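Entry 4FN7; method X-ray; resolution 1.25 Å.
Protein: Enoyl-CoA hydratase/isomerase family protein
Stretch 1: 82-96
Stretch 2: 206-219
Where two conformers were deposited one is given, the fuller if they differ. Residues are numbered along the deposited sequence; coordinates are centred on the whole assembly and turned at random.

Stretch 1 82-96: GFELAYRLLSYPKPV
Stretch 2 (206-219) TKLRSRADALTAIR

Two helices of one chain lie nearly antiparallel, their N-to-C directions 160° apart and their axes 10.3 Å apart at closest approach. Stretch 1 enters as helix through Leu90, then leaves in a loop that alternates turn-like residues, Ser91 (phi/psi -102/5) and Pro93 (-76/-3), with extended ones, Tyr92 (-60/134), Lys94 (-117/155) and Pro95 (-59/141), before Val96. Stretch 2 runs as a helix kinked where N of Asp213 and N of Ala214 lack bonds to the preceding turn; Ser210 (-74/-7) and Arg211 (-129/10) carry the departure. The register pairs CA of Tyr87 with CA of Leu215 at 6.7 Å, CA of Leu90 with CA of Arg211 at 7.8 Å, and CA of Ser91 with CA of Leu208 at 6.1 Å. Together the surfaces bury 686 Å².

One large bump is Tyr87 (chi1 t, chi2 102°), its CA-to-CB bond pointing toward stretch 2, a flat ring slotted between residues one helical turn apart. Leu215 (m, t) covers one face, its CD2 3.9 Å from the ring centroid of Tyr87 in a CH-pi contact. Over the opposite face lies the guanidinium of Arg219, CZ 4.4 Å from that centroid and 10° off the normal, a cation-pi pairing. Ile218 closes the ring edge, its CG2 4.1 Å from CD1 of Tyr87.

Arg219 can do this because it bends back: chi1 t, then chi2 and chi3 p. Glu84 also curls (t, p, chi3 53°), and the two meet in a two-pronged salt bridge, NH1 of Arg219 to OE1 of Glu84 and NH2 of Arg219 to OE2 of Glu84, each 2.8 Å. A water joins NE of Arg219 (2.9 Å), which donates to it, to OH of Tyr87 (3.0 Å).

One turn beyond Tyr87, Leu90 (m, t) fills the next hollow: its CD1 sits 3.6 Å from CD1 of Ile218 (m, t), its CB 4.0 Å from CD2 of Leu215. Leu215 thus serves both Tyr87 and Leu90. At Ser91 the bump is small and the backbones come close; CB of Ser91 meets CD2 of Leu208 at 3.7 Å, while OG of Ser91 (chi1 p) turns back to O of Tyr87, 2.8 Å away.

Past the end of the first helix, cationic side chains of stretch 2 reach backbone carbonyls. Arg211, m then extended, donates from NH1 to O of Leu90 at 2.8 Å, with CD2 of Leu90 over one guanidinium face. Lys207 (p, t, m, t) threads further along the loop, its NZ donating to O of Tyr92 at 2.8 Å and lying 3.0 Å from O of Lys94. A second water accepts from NH1 of Arg211 (2.9 Å) and lies 2.8 Å from O of Leu89.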

ATOM      1  N   GLY A  82     -21.414 -13.945   5.501  1.00  9.92           N
ATOM      2  CA  GLY A  82     -20.035 -13.778   5.917  1.00 11.43           C
ATOM      3  C   GLY A  82     -19.548 -12.377   5.612  1.00  9.80           C
ATOM      4  O   GLY A  82     -18.906 -11.722   6.434  1.00  9.71           O
ATOM      5  N   PHE A  83     -19.858 -11.903   4.415  1.00  9.56           N
ATOM      6  CA  PHE A  83     -19.415 -10.574   4.033  1.00  9.29           C
ATOM      7  C   PHE A  83     -20.202  -9.468   4.727  1.00  9.60           C
ATOM      8  O   PHE A  83     -19.663  -8.398   4.988  1.00 10.27           O
ATOM      9  CB  PHE A  83     -19.400 -10.434   2.512  1.00 10.60           C
ATOM     10  CG  PHE A  83     -18.457 -11.395   1.851  1.00 11.06           C
ATOM     11  CD1 PHE A  83     -17.163 -11.529   2.322  1.00 12.98           C
ATOM     12  CD2 PHE A  83     -18.872 -12.195   0.804  1.00 12.37           C
ATOM     13  CE1 PHE A  83     -16.280 -12.423   1.737  1.00 14.14           C
ATOM     14  CE2 PHE A  83     -17.996 -13.095   0.214  1.00 13.64           C
ATOM     15  CZ  PHE A  83     -16.701 -13.208   0.684  1.00 13.89           C
ATOM     16  N   GLU A  84     -21.456  -9.748   5.072  1.00  9.76           N
ATOM     17  CA  GLU A  84     -22.229  -8.818   5.893  1.00 10.97           C
ATOM     18  C   GLU A  84     -21.625  -8.688   7.296  1.00  9.46           C
ATOM     19  O   GLU A  84     -21.557  -7.593   7.856  1.00 10.92           O
ATOM     20  CB  GLU A  84     -23.689  -9.259   5.996  1.00 12.49           C
ATOM     21  CG  GLU A  84     -24.581  -8.191   6.587  1.00 18.41           C
ATOM     22  CD  GLU A  84     -24.652  -6.971   5.695  1.00 22.55           C
ATOM     23  OE1 GLU A  84     -24.959  -7.136   4.497  1.00 23.79           O
ATOM     24  OE2 GLU A  84     -24.392  -5.852   6.184  1.00 25.76           O
ATOM     25  N   LEU A  85     -21.194  -9.810   7.860  1.00  9.08           N
ATOM     26  CA  LEU A  85     -20.486  -9.802   9.134  1.00  9.21           C
ATOM     27  C   LEU A  85     -19.204  -8.967   9.032  1.00  9.45           C
ATOM     28  O   LEU A  85     -18.892  -8.174   9.922  1.00  9.87           O
ATOM     29  CB  LEU A  85     -20.164 -11.236   9.557  1.00 12.58           C
ATOM     30  CG  LEU A  85     -19.506 -11.417  10.916  1.00 18.61           C
ATOM     31  CD1 LEU A  85     -20.395 -10.850  12.013  1.00 17.81           C
ATOM     32  CD2 LEU A  85     -19.240 -12.891  11.151  1.00 20.47           C
ATOM     33  N   ALA A  86     -18.462  -9.134   7.943  1.00  9.19           N
ATOM     34  CA  ALA A  86     -17.273  -8.322   7.724  1.00  9.40           C
ATOM     35  C   ALA A  86     -17.627  -6.835   7.677  1.00  9.42           C
ATOM     36  O   ALA A  86     -16.960  -6.012   8.294  1.00  9.51           O
ATOM     37  CB  ALA A  86     -16.560  -8.749   6.439  1.00 10.46           C
ATOM     38  N   TYR A  87     -18.684  -6.497   6.946  1.00  8.93           N
ATOM     39  CA  TYR A  87     -19.131  -5.115   6.875  1.00  9.80           C
ATOM     40  C   TYR A  87     -19.475  -4.594   8.279  1.00  8.53           C
ATOM     41  O   TYR A  87     -19.089  -3.485   8.660  1.00  9.89           O
ATOM     42  CB  TYR A  87     -20.341  -4.996   5.945  1.00 10.42           C
ATOM     43  CG  TYR A  87     -20.769  -3.574   5.675  1.00  9.88           C
ATOM     44  CD1 TYR A  87     -20.438  -2.941   4.484  1.00 12.39           C
ATOM     45  CD2 TYR A  87     -21.504  -2.857   6.619  1.00 11.81           C
ATOM     46  CE1 TYR A  87     -20.830  -1.631   4.234  1.00 14.03           C
ATOM     47  CE2 TYR A  87     -21.897  -1.552   6.379  1.00 13.80           C
ATOM     48  CZ  TYR A  87     -21.558  -0.943   5.188  1.00 14.46           C
ATOM     49  OH  TYR A  87     -21.951   0.357   4.966  1.00 17.55           O
ATOM     50  N   ARG A  88     -20.200  -5.404   9.042  1.00  9.14           N
ATOM     51  CA  ARG A  88     -20.609  -5.032  10.396  1.00  8.99           C
ATOM     52  C   ARG A  88     -19.404  -4.728  11.278  1.00  8.68           C
ATOM     53  O   ARG A  88     -19.393  -3.745  12.021  1.00 10.06           O
ATOM     54  CB  ARG A  88     -21.447  -6.143  11.027  1.00  9.66           C
ATOM     55  CG  ARG A  88     -22.042  -5.757  12.365  1.00  9.55           C
ATOM     56  CD  ARG A  88     -22.887  -6.868  12.946  1.00 11.12           C
ATOM     57  NE  ARG A  88     -23.513  -6.408  14.186  1.00 10.85           N
ATOM     58  CZ  ARG A  88     -24.255  -7.161  14.988  1.00 10.78           C
ATOM     59  NH1 ARG A  88     -24.474  -8.437  14.709  1.00 11.73           N
ATOM     60  NH2 ARG A  88     -24.769  -6.625  16.084  1.00 12.61           N
ATOM     61  N   LEU A  89     -18.372  -5.558  11.188  1.00  8.98           N
ATOM     62  CA  LEU A  89     -17.197  -5.367  12.021  1.00  8.79           C
ATOM     63  C   LEU A  89     -16.309  -4.216  11.557  1.00  7.98           C
ATOM     64  O   LEU A  89     -15.777  -3.480  12.380  1.00  9.13           O
ATOM     65  CB  LEU A  89     -16.402  -6.667  12.138  1.00  9.79           C
ATOM     66  CG  LEU A  89     -17.109  -7.705  13.019  1.00 10.61           C
ATOM     67  CD1 LEU A  89     -16.477  -9.075  12.849  1.00 12.54           C
ATOM     68  CD2 LEU A  89     -17.101  -7.280  14.490  1.00 12.08           C
ATOM     69  N   LEU A  90     -16.136  -4.061  10.245  1.00  8.39           N
ATOM     70  CA  LEU A  90     -15.333  -2.962   9.714  1.00  8.71           C
ATOM     71  C   LEU A  90     -15.960  -1.608  10.024  1.00  9.21           C
ATOM     72  O   LEU A  90     -15.260  -0.603  10.098  1.00  9.99           O
ATOM     73  CB  LEU A  90     -15.153  -3.107   8.202  1.00  9.18           C
ATOM     74  CG  LEU A  90     -14.045  -4.065   7.747  1.00 10.21           C
ATOM     75  CD1 LEU A  90     -14.155  -4.351   6.252  1.00 13.07           C
ATOM     76  CD2 LEU A  90     -12.658  -3.542   8.094  1.00 10.90           C
ATOM     77  N   SER A  91     -17.280  -1.589  10.202  1.00  8.64           N
ATOM     78  CA  SER A  91     -17.962  -0.335  10.494  0.72  9.36           C
ATOM     79  C   SER A  91     -18.305  -0.199  11.976  1.00  9.70           C
ATOM     80  O   SER A  91     -18.941   0.773  12.388  1.00 10.19           O
ATOM     81  CB  SER A  91     -19.219  -0.200   9.635  0.72 12.19           C
ATOM     82  OG  SER A  91     -20.141  -1.230   9.927  0.72 11.21           O
ATOM     83  N   TYR A  92     -17.860  -1.158  12.778  1.00  8.92           N
ATOM     84  CA  TYR A  92     -18.240  -1.208  14.188  1.00  9.51           C
ATOM     85  C   TYR A  92     -17.795   0.052  14.930  1.00  9.64           C
ATOM     86  O   TYR A  92     -16.663   0.487  14.778  1.00  9.80           O
ATOM     87  CB  TYR A  92     -17.670  -2.472  14.845  1.00  9.93           C
ATOM     88  CG  TYR A  92     -18.434  -2.856  16.084  1.00 10.16           C
ATOM     89  CD1 TYR A  92     -19.724  -3.363  15.989  1.00 10.40           C
ATOM     90  CD2 TYR A  92     -17.891  -2.677  17.348  1.00 10.15           C
ATOM     91  CE1 TYR A  92     -20.449  -3.690  17.119  1.00 10.11           C
ATOM     92  CE2 TYR A  92     -18.610  -3.007  18.483  1.00 10.43           C
ATOM     93  CZ  TYR A  92     -19.885  -3.511  18.359  1.00 10.45           C
ATOM     94  OH  TYR A  92     -20.599  -3.825  19.494  1.00 12.25           O
ATOM     95  N   PRO A  93     -18.693   0.641  15.743  1.00  9.91           N
ATOM     96  CA  PRO A  93     -18.352   1.937  16.350  1.00 10.20           C
ATOM     97  C   PRO A  93     -17.371   1.864  17.525  1.00  9.82           C
ATOM     98  O   PRO A  93     -16.996   2.912  18.051  1.00 11.48           O
ATOM     99  CB  PRO A  93     -19.712   2.481  16.810  1.00 11.61           C
ATOM    100  CG  PRO A  93     -20.544   1.288  16.993  1.00 13.80           C
ATOM    101  CD  PRO A  93     -20.098   0.270  15.979  1.00 11.84           C
ATOM    102  N   LYS A  94     -16.973   0.662  17.933  1.00 10.10           N
ATOM    103  CA  LYS A  94     -15.988   0.494  18.991  1.00 10.11           C
ATOM    104  C   LYS A  94     -14.762  -0.193  18.414  1.00  9.63           C
ATOM    105  O   LYS A  94     -14.871  -0.918  17.417  1.00 10.36           O
ATOM    106  CB  LYS A  94     -16.548  -0.384  20.111  1.00 11.11           C
ATOM    107  CG  LYS A  94     -17.967  -0.052  20.523  1.00 11.48           C
ATOM    108  CD  LYS A  94     -18.082   1.319  21.188  1.00 11.46           C
ATOM    109  CE  LYS A  94     -19.530   1.653  21.524  1.00 13.22           C
ATOM    110  NZ  LYS A  94     -20.138   0.640  22.427  1.00 14.40           N
ATOM    111  N   PRO A  95     -13.593   0.006  19.040  1.00  9.50           N
ATOM    112  CA  PRO A  95     -12.425  -0.726  18.544  1.00  9.53           C
ATOM    113  C   PRO A  95     -12.643  -2.239  18.603  1.00  9.74           C
ATOM    114  O   PRO A  95     -13.241  -2.754  19.558  1.00 10.20           O
ATOM    115  CB  PRO A  95     -11.316  -0.307  19.508  1.00 10.41           C
ATOM    116  CG  PRO A  95     -11.731   1.057  19.981  1.00 10.82           C
ATOM    117  CD  PRO A  95     -13.236   0.971  20.095  1.00 10.79           C
ATOM    118  N   VAL A  96     -12.153  -2.937  17.579  1.00  8.66           N
ATOM    119  CA  VAL A  96     -12.283  -4.379  17.465  1.00  9.17           C
ATOM    120  C   VAL A  96     -10.881  -4.963  17.373  1.00  8.78           C
ATOM    121  O   VAL A  96     -10.103  -4.611  16.473  1.00  9.37           O
ATOM    122  CB  VAL A  96     -13.067  -4.768  16.192  1.00  8.79           C
ATOM    123  CG1 VAL A  96     -13.118  -6.290  16.034  1.00 10.75           C
ATOM    124  CG2 VAL A  96     -14.470  -4.165  16.220  1.00 10.96           C
ATOM    125  N   THR A 206     -13.848   8.473  12.481  1.00  9.99           N
ATOM    126  CA  THR A 206     -12.602   8.398  11.725  1.00  9.27           C
ATOM    127  C   THR A 206     -12.459   7.056  11.003  1.00  9.54           C
ATOM    128  O   THR A 206     -12.078   7.017   9.828  1.00 10.46           O
ATOM    129  CB  THR A 206     -11.385   8.693  12.637  1.00  9.58           C
ATOM    130  OG1 THR A 206     -11.512  10.015  13.178  1.00 11.49           O
ATOM    131  CG2 THR A 206     -10.075   8.607  11.865  1.00 11.41           C
ATOM    132  N   LYS A 207     -12.787   5.960  11.676  1.00  9.89           N
ATOM    133  CA  LYS A 207     -12.633   4.661  11.027  1.00 10.51           C
ATOM    134  C   LYS A 207     -13.542   4.550   9.808  1.00 11.13           C
ATOM    135  O   LYS A 207     -13.139   3.992   8.786  1.00 11.47           O
ATOM    136  CB  LYS A 207     -12.834   3.495  12.002  1.00 10.71           C
ATOM    137  CG  LYS A 207     -14.270   3.219  12.397  1.00 10.34           C
ATOM    138  CD  LYS A 207     -14.344   2.412  13.687  1.00 11.66           C
ATOM    139  CE  LYS A 207     -13.788   1.006  13.505  1.00 10.24           C
ATOM    140  NZ  LYS A 207     -13.875   0.210  14.773  1.00 10.24           N
ATOM    141  N   LEU A 208     -14.757   5.091   9.894  1.00 11.36           N
ATOM    142  CA  LEU A 208     -15.653   5.087   8.737  1.00 11.13           C
ATOM    143  C   LEU A 208     -15.067   5.905   7.584  1.00 10.73           C
ATOM    144  O   LEU A 208     -15.119   5.480   6.428  1.00 13.92           O
ATOM    145  CB  LEU A 208     -17.052   5.584   9.112  1.00 12.79           C
ATOM    146  CG  LEU A 208     -17.825   4.678  10.069  1.00 13.79           C
ATOM    147  CD1 LEU A 208     -19.154   5.307  10.432  1.00 15.57           C
ATOM    148  CD2 LEU A 208     -18.035   3.291   9.466  1.00 14.89           C
ATOM    149  N   ARG A 209     -14.498   7.064   7.892  1.00 10.38           N
ATOM    150  CA  ARG A 209     -13.861   7.875   6.854  1.00 10.26           C
ATOM    151  C   ARG A 209     -12.698   7.124   6.222  1.00 10.36           C
ATOM    152  O   ARG A 209     -12.503   7.175   5.003  1.00 12.26           O
ATOM    153  CB  ARG A 209     -13.364   9.201   7.424  1.00 10.64           C
ATOM    154  CG  ARG A 209     -14.481  10.141   7.862  1.00 11.39           C
ATOM    155  CD  ARG A 209     -13.914  11.468   8.320  1.00 12.80           C
ATOM    156  NE  ARG A 209     -14.983  12.407   8.624  1.00 13.30           N
ATOM    157  CZ  ARG A 209     -14.815  13.711   8.813  1.00 15.52           C
ATOM    158  NH1 ARG A 209     -13.607  14.255   8.744  1.00 15.38           N
ATOM    159  NH2 ARG A 209     -15.867  14.477   9.069  1.00 17.74           N
ATOM    160  N   SER A 210     -11.930   6.420   7.050  1.00 10.20           N
ATOM    161  CA  SER A 210     -10.748   5.708   6.568  1.00  9.64           C
ATOM    162  C   SER A 210     -11.097   4.445   5.790  1.00  9.54           C
ATOM    163  O   SER A 210     -10.210   3.840   5.190  1.00 10.88           O
ATOM    164  CB  SER A 210      -9.806   5.361   7.721  1.00 10.55           C
ATOM    165  OG  SER A 210     -10.256   4.226   8.439  1.00 11.90           O
ATOM    166  N   ARG A 211     -12.375   4.076   5.766  1.00 11.04           N
ATOM    167  CA  ARG A 211     -12.827   2.841   5.117  1.00 10.68           C
ATOM    168  C   ARG A 211     -13.990   3.057   4.151  1.00 12.23           C
ATOM    169  O   ARG A 211     -14.578   2.094   3.668  1.00 11.49           O
ATOM    170  CB  ARG A 211     -13.249   1.819   6.183  1.00 10.98           C
ATOM    171  CG  ARG A 211     -12.118   1.445   7.103  1.00 10.95           C
ATOM    172  CD  ARG A 211     -12.550   0.616   8.291  1.00 11.42           C
ATOM    173  NE  ARG A 211     -11.385   0.380   9.129  1.00 10.10           N
ATOM    174  CZ  ARG A 211     -11.395  -0.262  10.292  1.00  8.66           C
ATOM    175  NH1 ARG A 211     -12.532  -0.740  10.791  1.00 10.36           N
ATOM    176  NH2 ARG A 211     -10.262  -0.426  10.953  1.00 10.44           N
ATOM    177  N   ALA A 212     -14.306   4.310   3.854  1.00 12.36           N
ATOM    178  CA  ALA A 212     -15.541   4.626   3.144  1.00 13.38           C
ATOM    179  C   ALA A 212     -15.678   3.922   1.794  1.00 14.21           C
ATOM    180  O   ALA A 212     -16.716   3.313   1.507  1.00 15.20           O
ATOM    181  CB  ALA A 212     -15.679   6.135   2.980  1.00 15.42           C
ATOM    182  N   ASP A 213     -14.646   4.013   0.962  1.00 15.91           N
ATOM    183  CA  ASP A 213     -14.714   3.422  -0.372  1.00 15.06           C
ATOM    184  C   ASP A 213     -14.758   1.904  -0.291  1.00 13.12           C
ATOM    185  O   ASP A 213     -15.472   1.253  -1.057  1.00 14.02           O
ATOM    186  CB  ASP A 213     -13.527   3.861  -1.230  1.00 20.14           C
ATOM    187  CG  ASP A 213     -13.608   5.317  -1.642  1.00 26.05           C
ATOM    188  OD1 ASP A 213     -14.666   5.946  -1.421  1.00 27.33           O
ATOM    189  OD2 ASP A 213     -12.616   5.826  -2.204  1.00 31.51           O
ATOM    190  N   ALA A 214     -13.992   1.340   0.637  1.00 11.95           N
ATOM    191  CA  ALA A 214     -13.988  -0.101   0.823  1.00 11.52           C
ATOM    192  C   ALA A 214     -15.366  -0.602   1.252  1.00 10.89           C
ATOM    193  O   ALA A 214     -15.856  -1.601   0.734  1.00 11.95           O
ATOM    194  CB  ALA A 214     -12.935  -0.498   1.832  1.00 13.14           C
ATOM    195  N   LEU A 215     -15.995   0.103   2.189  1.00 10.29           N
ATOM    196  CA  LEU A 215     -17.329  -0.274   2.649  1.00 10.87           C
ATOM    197  C   LEU A 215     -18.349  -0.224   1.511  1.00 11.30           C
ATOM    198  O   LEU A 215     -19.162  -1.132   1.355  1.00 11.67           O
ATOM    199  CB  LEU A 215     -17.763   0.607   3.826  1.00 11.13           C
ATOM    200  CG  LEU A 215     -17.024   0.311   5.134  1.00 12.21           C
ATOM    201  CD1 LEU A 215     -17.251   1.392   6.184  1.00 13.68           C
ATOM    202  CD2 LEU A 215     -17.428  -1.058   5.670  1.00 13.44           C
ATOM    203  N   THR A 216     -18.292   0.830   0.708  1.00 11.17           N
ATOM    204  CA  THR A 216     -19.175   0.945  -0.440  1.00 13.65           C
ATOM    205  C   THR A 216     -18.975  -0.231  -1.393  1.00 13.29           C
ATOM    206  O   THR A 216     -19.937  -0.813  -1.897  1.00 13.73           O
ATOM    207  CB  THR A 216     -18.917   2.266  -1.167  1.00 15.37           C
ATOM    208  OG1 THR A 216     -19.240   3.350  -0.287  1.00 16.33           O
ATOM    209  CG2 THR A 216     -19.758   2.373  -2.435  1.00 17.19           C
ATOM    210  N   ALA A 217     -17.720  -0.593  -1.627  1.00 12.16           N
ATOM    211  CA  ALA A 217     -17.414  -1.689  -2.542  1.00 13.17           C
ATOM    212  C   ALA A 217     -17.790  -3.055  -1.956  1.00 13.17           C
ATOM    213  O   ALA A 217     -18.213  -3.955  -2.681  1.00 13.84           O
ATOM    214  CB  ALA A 217     -15.955  -1.656  -2.950  1.00 13.31           C
ATOM    215  N   ILE A 218     -17.641  -3.211  -0.647  1.00 11.15           N
ATOM    216  CA  ILE A 218     -18.078  -4.432   0.014  1.00 11.08           C
ATOM    217  C   ILE A 218     -19.593  -4.582  -0.101  1.00 11.63           C
ATOM    218  O   ILE A 218     -20.092  -5.661  -0.400  1.00 12.82           O
ATOM    219  CB  ILE A 218     -17.615  -4.464   1.481  1.00 10.02           C
ATOM    220  CG1 ILE A 218     -16.094  -4.638   1.534  1.00 11.42           C
ATOM    221  CG2 ILE A 218     -18.296  -5.587   2.240  1.00 12.00           C
ATOM    222  CD1 ILE A 218     -15.476  -4.355   2.896  1.00 11.27           C
ATOM    223  N   ARG A 219     -20.317  -3.490   0.110  1.00 12.75           N
ATOM    224  CA  ARG A 219     -21.762  -3.495  -0.073  1.00 14.66           C
ATOM    225  C   ARG A 219     -22.123  -3.937  -1.491  1.00 15.08           C
ATOM    226  O   ARG A 219     -23.004  -4.774  -1.685  1.00 16.00           O
ATOM    227  CB  ARG A 219     -22.339  -2.107   0.212  1.00 17.48           C
ATOM    228  CG  ARG A 219     -23.825  -1.973  -0.053  1.00 20.61           C
ATOM    229  CD  ARG A 219     -24.623  -2.963   0.774  1.00 23.53           C
ATOM    230  NE  ARG A 219     -24.222  -2.918   2.174  1.00 23.75           N
ATOM    231  CZ  ARG A 219     -24.455  -3.885   3.053  1.00 23.28           C
ATOM    232  NH1 ARG A 219     -25.093  -4.987   2.678  1.00 24.26           N
ATOM    233  NH2 ARG A 219     -24.041  -3.752   4.307  1.00 22.08           N
TER
HETATM  234  O   HOH W   1     -24.119  -0.105   2.988  0.91 35.37           O
HETATM  235  O   HOH W   2     -13.205  -2.638  12.880  1.00 12.21           O